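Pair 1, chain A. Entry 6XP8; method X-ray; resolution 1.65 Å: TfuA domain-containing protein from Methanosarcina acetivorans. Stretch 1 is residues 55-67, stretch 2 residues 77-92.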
# COMPACT_ATOMS: atom_id res chain seq x y z
N ALA A 55 4.64 8.25 -15.33
CA ALA A 55 5.39 8.64 -14.15
C ALA A 55 5.77 7.48 -13.21
O ALA A 55 6.46 7.70 -12.23
CB ALA A 55 4.62 9.71 -13.39
N ALA A 56 5.33 6.26 -13.51
CA ALA A 56 5.59 5.11 -12.63
C ALA A 56 7.05 4.68 -12.66
O ALA A 56 7.69 4.71 -13.72
CB ALA A 56 4.67 3.94 -12.96
N VAL A 57 7.57 4.26 -11.50
CA VAL A 57 8.93 3.72 -11.41
C VAL A 57 9.06 2.49 -12.32
O VAL A 57 8.21 1.60 -12.29
CB VAL A 57 9.35 3.43 -9.93
CG1 VAL A 57 8.48 2.37 -9.27
CG2 VAL A 57 10.83 3.08 -9.83
N GLY A 58 10.11 2.46 -13.14
CA GLY A 58 10.26 1.40 -14.15
C GLY A 58 11.13 0.25 -13.67
O GLY A 58 11.97 0.43 -12.78
N HIS A 59 10.91 -0.93 -14.27
CA HIS A 59 11.75 -2.11 -14.00
C HIS A 59 13.23 -1.82 -14.25
O HIS A 59 14.08 -2.22 -13.45
CB HIS A 59 11.31 -3.33 -14.83
CG HIS A 59 9.96 -3.87 -14.47
ND1 HIS A 59 9.38 -4.91 -15.16
CD2 HIS A 59 9.07 -3.52 -13.50
CE1 HIS A 59 8.19 -5.18 -14.64
NE2 HIS A 59 7.98 -4.35 -13.63
N ARG A 60 13.52 -1.14 -15.36
CA ARG A 60 14.88 -0.74 -15.73
C ARG A 60 15.61 0.02 -14.60
O ARG A 60 16.79 -0.25 -14.32
CB ARG A 60 14.86 0.06 -17.06
CG ARG A 60 15.99 1.05 -17.31
CD ARG A 60 17.25 0.40 -17.88
NE ARG A 60 18.43 1.23 -17.63
CZ ARG A 60 19.69 0.80 -17.58
NH1 ARG A 60 19.99 -0.49 -17.76
NH2 ARG A 60 20.67 1.66 -17.34
N GLU A 61 14.90 0.93 -13.94
CA GLU A 61 15.43 1.73 -12.84
C GLU A 61 15.79 0.89 -11.62
O GLU A 61 16.84 1.10 -11.01
CB GLU A 61 14.42 2.78 -12.41
CG GLU A 61 13.97 3.73 -13.50
CD GLU A 61 12.96 4.71 -12.96
OE1 GLU A 61 13.27 5.36 -11.94
OE2 GLU A 61 11.88 4.83 -13.55
N ILE A 62 14.90 -0.03 -11.27
CA ILE A 62 15.09 -0.93 -10.12
C ILE A 62 16.27 -1.86 -10.42
O ILE A 62 17.17 -2.01 -9.58
CB ILE A 62 13.79 -1.67 -9.74
CG1 ILE A 62 12.78 -0.68 -9.13
CG2 ILE A 62 14.07 -2.81 -8.75
CD1 ILE A 62 11.33 -1.08 -9.27
N LEU A 63 16.28 -2.45 -11.62
CA LEU A 63 17.37 -3.33 -12.05
C LEU A 63 18.74 -2.64 -12.07
O LEU A 63 19.74 -3.26 -11.71
CB LEU A 63 17.07 -3.97 -13.41
CG LEU A 63 15.92 -4.99 -13.46
CD1 LEU A 63 15.58 -5.34 -14.90
CD2 LEU A 63 16.23 -6.24 -12.66
N SER A 64 18.77 -1.36 -12.48
CA SER A 64 20.00 -0.56 -12.45
C SER A 64 20.54 -0.44 -11.02
O SER A 64 21.74 -0.66 -10.79
CB SER A 64 19.77 0.83 -13.06
OG SER A 64 20.96 1.60 -13.05
N ALA A 65 19.66 -0.10 -10.09
CA ALA A 65 20.00 -0.01 -8.66
C ALA A 65 20.56 -1.33 -8.11
O ALA A 65 21.59 -1.32 -7.43
CB ALA A 65 18.79 0.45 -7.85
N LEU A 66 19.89 -2.43 -8.44
CA LEU A 66 20.31 -3.77 -8.01
C LEU A 66 21.69 -4.15 -8.57
O LEU A 66 22.52 -4.70 -7.84
CB LEU A 66 19.27 -4.83 -8.39
CG LEU A 66 17.90 -4.78 -7.68
CD1 LEU A 66 16.88 -5.61 -8.44
CD2 LEU A 66 17.99 -5.22 -6.22
N ASN A 67 21.91 -3.84 -9.85
CA ASN A 67 23.18 -4.11 -10.53
C ASN A 67 24.34 -3.27 -9.98
O ASN A 67 25.50 -3.68 -10.09
CB ASN A 67 23.06 -3.88 -12.05
CG ASN A 67 22.15 -4.90 -12.73
OD1 ASN A 67 21.93 -6.01 -12.23
ND2 ASN A 67 21.63 -4.52 -13.89
N SER A 77 2.46 -1.14 -1.23
CA SER A 77 1.80 -0.44 -2.33
C SER A 77 2.55 -0.67 -3.64
O SER A 77 2.64 -1.82 -4.09
CB SER A 77 1.66 1.04 -1.99
OG SER A 77 0.64 1.65 -2.76
N MET A 78 3.08 0.39 -4.26
CA MET A 78 3.92 0.23 -5.46
C MET A 78 5.09 -0.72 -5.21
O MET A 78 5.47 -1.50 -6.09
CB MET A 78 4.40 1.58 -6.02
CG MET A 78 5.34 1.49 -7.22
SD MET A 78 4.65 0.59 -8.64
CE MET A 78 4.00 1.93 -9.63
N GLY A 79 5.65 -0.69 -3.99
CA GLY A 79 6.74 -1.60 -3.63
C GLY A 79 6.33 -3.06 -3.65
O GLY A 79 7.12 -3.93 -4.02
N ALA A 80 5.09 -3.33 -3.24
CA ALA A 80 4.55 -4.70 -3.26
C ALA A 80 4.36 -5.22 -4.68
O ALA A 80 4.73 -6.35 -4.99
CB ALA A 80 3.24 -4.76 -2.49
N LEU A 81 3.80 -4.37 -5.55
CA LEU A 81 3.59 -4.69 -6.95
C LEU A 81 4.92 -4.96 -7.66
O LEU A 81 5.08 -6.00 -8.30
CB LEU A 81 2.79 -3.58 -7.65
CG LEU A 81 2.40 -3.79 -9.12
CD1 LEU A 81 1.48 -4.99 -9.29
CD2 LEU A 81 1.74 -2.53 -9.66
N ARG A 82 5.86 -4.02 -7.54
CA ARG A 82 7.18 -4.18 -8.17
C ARG A 82 7.98 -5.36 -7.63
O ARG A 82 8.64 -6.07 -8.40
CB ARG A 82 7.99 -2.88 -8.10
CG ARG A 82 7.48 -1.76 -8.98
CD ARG A 82 7.78 -1.97 -10.46
NE ARG A 82 7.24 -0.85 -11.23
CZ ARG A 82 6.06 -0.84 -11.84
NH1 ARG A 82 5.26 -1.90 -11.82
NH2 ARG A 82 5.67 0.26 -12.47
N ALA A 83 7.91 -5.59 -6.32
CA ALA A 83 8.62 -6.74 -5.73
C ALA A 83 8.07 -8.06 -6.27
O ALA A 83 8.84 -8.99 -6.51
CB ALA A 83 8.59 -6.70 -4.22
N SER A 84 6.75 -8.13 -6.50
CA SER A 84 6.14 -9.32 -7.08
C SER A 84 6.60 -9.57 -8.52
O SER A 84 6.62 -10.72 -8.99
CB SER A 84 4.61 -9.25 -7.01
OG SER A 84 4.07 -8.41 -8.02
N GLU A 85 6.98 -8.49 -9.21
CA GLU A 85 7.47 -8.56 -10.59
C GLU A 85 8.97 -8.79 -10.69
O GLU A 85 9.45 -9.31 -11.70
CB GLU A 85 7.09 -7.28 -11.36
CG GLU A 85 5.59 -7.04 -11.47
CD GLU A 85 5.22 -5.59 -11.77
OE1 GLU A 85 6.09 -4.69 -11.67
OE2 GLU A 85 4.04 -5.34 -12.09
N LEU A 86 9.71 -8.39 -9.65
CA LEU A 86 11.18 -8.36 -9.73
C LEU A 86 11.92 -9.13 -8.63
O LEU A 86 13.15 -9.00 -8.51
CB LEU A 86 11.67 -6.90 -9.80
CG LEU A 86 11.22 -6.04 -10.99
CD1 LEU A 86 11.38 -4.56 -10.68
CD2 LEU A 86 11.96 -6.40 -12.27
N ASP A 87 11.20 -9.94 -7.85
CA ASP A 87 11.83 -10.73 -6.77
C ASP A 87 12.86 -11.74 -7.25
O ASP A 87 13.86 -11.99 -6.57
CB ASP A 87 10.81 -11.39 -5.82
CG ASP A 87 9.70 -12.15 -6.55
OD1 ASP A 87 9.77 -12.37 -7.78
OD2 ASP A 87 8.73 -12.53 -5.86
N THR A 88 12.62 -12.30 -8.44
CA THR A 88 13.54 -13.25 -9.07
C THR A 88 14.85 -12.58 -9.53
O THR A 88 15.84 -13.26 -9.80
CB THR A 88 12.89 -14.01 -10.25
OG1 THR A 88 12.46 -13.07 -11.25
CG2 THR A 88 11.70 -14.84 -9.78
N HIS A 89 14.83 -11.25 -9.59
CA HIS A 89 15.98 -10.43 -10.01
C HIS A 89 16.76 -9.80 -8.84
O HIS A 89 17.76 -9.11 -9.06
CB HIS A 89 15.52 -9.35 -10.98
CG HIS A 89 15.15 -9.86 -12.33
ND1 HIS A 89 13.84 -10.08 -12.70
CD2 HIS A 89 15.90 -10.19 -13.40
CE1 HIS A 89 13.81 -10.53 -13.94
NE2 HIS A 89 15.05 -10.61 -14.39
N GLY A 90 16.28 -10.02 -7.62
CA GLY A 90 16.98 -9.53 -6.42
C GLY A 90 16.23 -8.54 -5.55
O GLY A 90 16.69 -8.23 -4.45
N MET A 91 15.09 -8.04 -6.02
CA MET A 91 14.24 -7.18 -5.19
C MET A 91 13.61 -8.00 -4.06
O MET A 91 13.08 -9.09 -4.29
CB MET A 91 13.17 -6.45 -6.00
CG MET A 91 12.44 -5.36 -5.23
SD MET A 91 11.45 -4.34 -6.33
CE MET A 91 10.47 -3.39 -5.17
N VAL A 92 13.68 -7.47 -2.85
CA VAL A 92 13.13 -8.12 -1.66
C VAL A 92 11.71 -7.61 -1.48
O VAL A 92 11.49 -6.41 -1.39
CB VAL A 92 13.97 -7.77 -0.40
CG1 VAL A 92 13.38 -8.44 0.84
CG2 VAL A 92 15.43 -8.16 -0.58

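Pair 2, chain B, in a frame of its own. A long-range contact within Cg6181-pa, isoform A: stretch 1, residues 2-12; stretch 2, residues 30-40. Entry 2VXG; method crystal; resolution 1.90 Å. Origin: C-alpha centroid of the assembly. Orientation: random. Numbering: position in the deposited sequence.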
# COMPACT_ATOMS: atom_id res chain seq x y z
N ALA B 2 2.30 -16.52 -15.64
CA ALA B 2 3.41 -17.07 -14.88
C ALA B 2 3.71 -16.28 -13.59
O ALA B 2 4.00 -16.88 -12.53
CB ALA B 2 4.68 -17.18 -15.77
N MET B 3 3.62 -14.96 -13.66
CA MET B 3 3.79 -14.11 -12.49
C MET B 3 2.70 -14.34 -11.43
O MET B 3 3.00 -14.54 -10.27
CB MET B 3 3.85 -12.61 -12.88
CG MET B 3 5.23 -12.03 -12.73
SD MET B 3 5.47 -10.42 -13.49
CE MET B 3 7.23 -10.35 -13.60
N GLY B 4 1.43 -14.24 -11.82
CA GLY B 4 0.33 -14.45 -10.89
C GLY B 4 0.40 -15.82 -10.21
O GLY B 4 0.23 -15.94 -8.99
N ASP B 5 0.65 -16.84 -11.01
CA ASP B 5 0.86 -18.21 -10.55
C ASP B 5 1.97 -18.29 -9.53
O ASP B 5 1.80 -18.92 -8.47
CB ASP B 5 1.21 -19.14 -11.71
CG ASP B 5 0.01 -19.42 -12.65
OD1 ASP B 5 -1.13 -19.04 -12.32
OD2 ASP B 5 0.23 -20.05 -13.72
N SER B 6 3.09 -17.66 -9.82
CA SER B 6 4.22 -17.69 -8.89
C SER B 6 3.86 -17.02 -7.58
O SER B 6 4.23 -17.49 -6.50
CB SER B 6 5.43 -16.97 -9.49
OG SER B 6 6.47 -16.86 -8.54
N ILE B 7 3.20 -15.88 -7.70
CA ILE B 7 2.67 -15.14 -6.54
C ILE B 7 1.73 -15.96 -5.69
O ILE B 7 1.85 -15.98 -4.46
CB ILE B 7 1.98 -13.84 -6.99
CG1 ILE B 7 3.05 -12.80 -7.33
CG2 ILE B 7 1.03 -13.30 -5.92
CD1 ILE B 7 2.61 -11.71 -8.25
N LYS B 8 0.79 -16.67 -6.31
CA LYS B 8 -0.14 -17.48 -5.53
C LYS B 8 0.61 -18.58 -4.82
O LYS B 8 0.33 -18.86 -3.66
CB LYS B 8 -1.28 -18.02 -6.40
CG LYS B 8 -2.05 -16.89 -7.03
CD LYS B 8 -3.47 -17.24 -7.32
CE LYS B 8 -3.58 -18.13 -8.50
NZ LYS B 8 -4.99 -18.50 -8.62
N GLN B 9 1.55 -19.19 -5.52
CA GLN B 9 2.46 -20.19 -4.97
C GLN B 9 3.20 -19.72 -3.71
O GLN B 9 3.21 -20.39 -2.66
CB GLN B 9 3.45 -20.55 -6.06
CG GLN B 9 4.44 -21.60 -5.70
CD GLN B 9 4.87 -22.40 -6.91
OE1 GLN B 9 5.34 -21.82 -7.92
NE2 GLN B 9 4.72 -23.73 -6.83
N LEU B 10 3.84 -18.56 -3.84
CA LEU B 10 4.62 -17.96 -2.74
C LEU B 10 3.76 -17.71 -1.52
O LEU B 10 4.11 -18.10 -0.43
CB LEU B 10 5.30 -16.67 -3.23
CG LEU B 10 6.46 -17.00 -4.19
CD1 LEU B 10 6.97 -15.81 -4.98
CD2 LEU B 10 7.58 -17.71 -3.39
N LEU B 11 2.62 -17.05 -1.74
CA LEU B 11 1.61 -16.79 -0.71
C LEU B 11 1.10 -18.04 -0.03
O LEU B 11 0.90 -18.03 1.18
CB LEU B 11 0.40 -16.06 -1.33
CG LEU B 11 0.65 -14.63 -1.78
CD1 LEU B 11 -0.59 -14.03 -2.47
CD2 LEU B 11 1.10 -13.78 -0.60
N MET B 12 0.84 -19.10 -0.78
CA MET B 12 0.43 -20.37 -0.15
C MET B 12 1.58 -20.94 0.68
O MET B 12 1.36 -21.51 1.76
CB MET B 12 -0.05 -21.41 -1.20
CG MET B 12 -1.26 -20.97 -2.06
SD MET B 12 -2.39 -22.29 -2.63
CE MET B 12 -3.40 -22.43 -1.17
N GLY B 30 -2.19 -3.49 -11.36
CA GLY B 30 -3.15 -4.59 -11.49
C GLY B 30 -2.65 -5.90 -10.86
O GLY B 30 -3.43 -6.66 -10.24
N LEU B 31 -1.36 -6.18 -11.00
CA LEU B 31 -0.78 -7.37 -10.37
C LEU B 31 -0.69 -7.23 -8.84
O LEU B 31 -0.92 -8.20 -8.12
CB LEU B 31 0.60 -7.63 -10.96
CG LEU B 31 1.25 -8.92 -10.48
CD1 LEU B 31 0.41 -10.18 -10.97
CD2 LEU B 31 2.70 -8.90 -11.08
N VAL B 32 -0.38 -6.03 -8.38
CA VAL B 32 -0.43 -5.70 -6.98
C VAL B 32 -1.84 -5.96 -6.43
O VAL B 32 -1.97 -6.61 -5.37
CB VAL B 32 0.02 -4.24 -6.70
CG1 VAL B 32 -0.14 -3.91 -5.19
CG2 VAL B 32 1.49 -4.05 -7.14
N GLU B 33 -2.87 -5.45 -7.12
CA GLU B 33 -4.27 -5.70 -6.70
C GLU B 33 -4.64 -7.17 -6.66
O GLU B 33 -5.19 -7.62 -5.66
CB GLU B 33 -5.26 -4.93 -7.53
CG GLU B 33 -5.14 -3.47 -7.33
CD GLU B 33 -6.14 -2.68 -8.17
OE1 GLU B 33 -7.34 -3.05 -8.13
OE2 GLU B 33 -5.71 -1.68 -8.84
N PHE B 34 -4.27 -7.93 -7.70
CA PHE B 34 -4.37 -9.41 -7.71
C PHE B 34 -3.71 -10.01 -6.47
O PHE B 34 -4.28 -10.88 -5.79
CB PHE B 34 -3.69 -9.95 -9.01
CG PHE B 34 -3.43 -11.47 -9.02
CD1 PHE B 34 -4.40 -12.35 -9.50
CD2 PHE B 34 -2.21 -11.98 -8.61
CE1 PHE B 34 -4.17 -13.72 -9.54
CE2 PHE B 34 -1.96 -13.31 -8.64
CZ PHE B 34 -2.93 -14.21 -9.11
N THR B 35 -2.50 -9.55 -6.17
CA THR B 35 -1.77 -10.03 -5.00
C THR B 35 -2.59 -9.72 -3.73
O THR B 35 -2.77 -10.61 -2.91
CB THR B 35 -0.35 -9.43 -4.92
OG1 THR B 35 0.30 -9.63 -6.17
CG2 THR B 35 0.49 -10.03 -3.80
N LEU B 36 -3.08 -8.49 -3.58
CA LEU B 36 -3.83 -8.08 -2.35
C LEU B 36 -5.11 -8.90 -2.21
O LEU B 36 -5.44 -9.37 -1.13
CB LEU B 36 -4.19 -6.60 -2.38
CG LEU B 36 -3.07 -5.55 -2.39
CD1 LEU B 36 -3.70 -4.18 -2.53
CD2 LEU B 36 -2.22 -5.62 -1.19
N ARG B 37 -5.77 -9.10 -3.34
CA ARG B 37 -6.92 -10.01 -3.46
C ARG B 37 -6.65 -11.45 -2.99
O ARG B 37 -7.54 -12.05 -2.42
CB ARG B 37 -7.45 -9.90 -4.90
CG ARG B 37 -8.46 -10.90 -5.38
CD ARG B 37 -8.51 -10.85 -6.93
NE ARG B 37 -8.48 -9.46 -7.38
CZ ARG B 37 -7.89 -8.99 -8.49
NH1 ARG B 37 -7.28 -9.78 -9.36
NH2 ARG B 37 -7.94 -7.69 -8.74
N HIS B 38 -5.44 -11.99 -3.13
CA HIS B 38 -5.12 -13.34 -2.67
C HIS B 38 -4.32 -13.44 -1.39
O HIS B 38 -3.90 -14.53 -1.05
CB HIS B 38 -4.31 -14.11 -3.72
CG HIS B 38 -5.10 -14.46 -4.91
ND1 HIS B 38 -5.27 -13.60 -5.97
CD2 HIS B 38 -5.83 -15.56 -5.20
CE1 HIS B 38 -6.06 -14.16 -6.86
NE2 HIS B 38 -6.41 -15.35 -6.42
N THR B 39 -4.02 -12.34 -0.72
CA THR B 39 -3.18 -12.50 0.47
C THR B 39 -4.06 -12.36 1.70
O THR B 39 -5.09 -11.69 1.66
CB THR B 39 -1.87 -11.58 0.53
OG1 THR B 39 -1.89 -10.68 1.66
CG2 THR B 39 -1.62 -10.84 -0.73
N ASP B 40 -3.68 -13.05 2.75
CA ASP B 40 -4.41 -13.00 4.00
C ASP B 40 -3.93 -11.75 4.72
O ASP B 40 -2.78 -11.69 5.16
CB ASP B 40 -4.12 -14.26 4.81
CG ASP B 40 -5.00 -14.38 6.05
OD1 ASP B 40 -5.54 -13.37 6.55
OD2 ASP B 40 -5.15 -15.53 6.51

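In both pairs a helix packs against a second helix and the turn that follows it, and 14 central residues superpose with an RMSD of 1.0 Å. The first helices match closely, Ile62(A) on Ile7(B) and Leu66(A) on Leu11(B) each within 0.5 Å at CA. The second elements fit more loosely around the CA atoms of Arg82(A) and Leu31(B), 1.8 Å apart, then converge at those of His89(A) and His38(B), 0.5 Å apart after superposition. Overall helix directions differ more, 71° between axes in pair 1 and 30° in pair 2, so the common motif is local.

The first rule is a repeated aliphatic pair one helical turn apart. Ile62(A) and Ile7(B) share m,t rotamers and point toward the partner, as do Leu66(A) and Leu11(B). Ile62(A) CG2 meets Leu86(A) CD1 at 3.7 Å and Met91(A) SD at 3.9 Å; Ile7(B) CD1 meets Leu31(B) CD1 at 3.8 Å. The leucines both lie against backbone carbonyls: Leu66(A) CD1 is 3.7 Å from His89(A) O, and Leu11(B) CD1 is 3.6 Å from His38(B) O.

The sharpest divergence is at His59(A), which matches Gly4(B). In pair 1 the imidazole reaches across, and its NE2 donates a hydrogen bond to Glu85(A) OE1 at 2.7 Å, while Leu86(A) CD2 covers one ring face. In pair 2 the bulk comes from the other side: Phe34(B), matched to Glu85(A), brings CE2 to 3.4 Å from Gly4(B) CA. An ideal CB on that glycine would sit a tight 3.2 Å from Phe34(B) CZ, so the missing side chain makes room for the ring.

Arg82(A) and Leu31(B) also match. The arginine does polar work: NE and NH2 both donate to Val57(A) O, at 2.8 and 2.9 Å, and NH1 forms a salt bridge with Glu85(A) OE1 at 2.9 Å. Glu85(A) OE1 thus accepts from both basic side chains. Leu31(B) fills its place by apolar contact, and pair 2 has no hydrogen bond between its stretches.

At the matched histidines, both m in chi1, the partner changes. Leu63(A) CD2 packs on His89(A) CB at 3.6 Å, whereas the matching Lys8(B) lays its aliphatic CD over one face of the His38(B) ring, 3.6 Å from CD2 of that histidine. The next position is Gly90(A) in pair 1, whose phi of 119° calls for glycine, but Thr39(B) in pair 2, whose phi is -104°.

For a designer, the lesson is a shared aliphatic pair beside an exchangeable polar or aromatic patch.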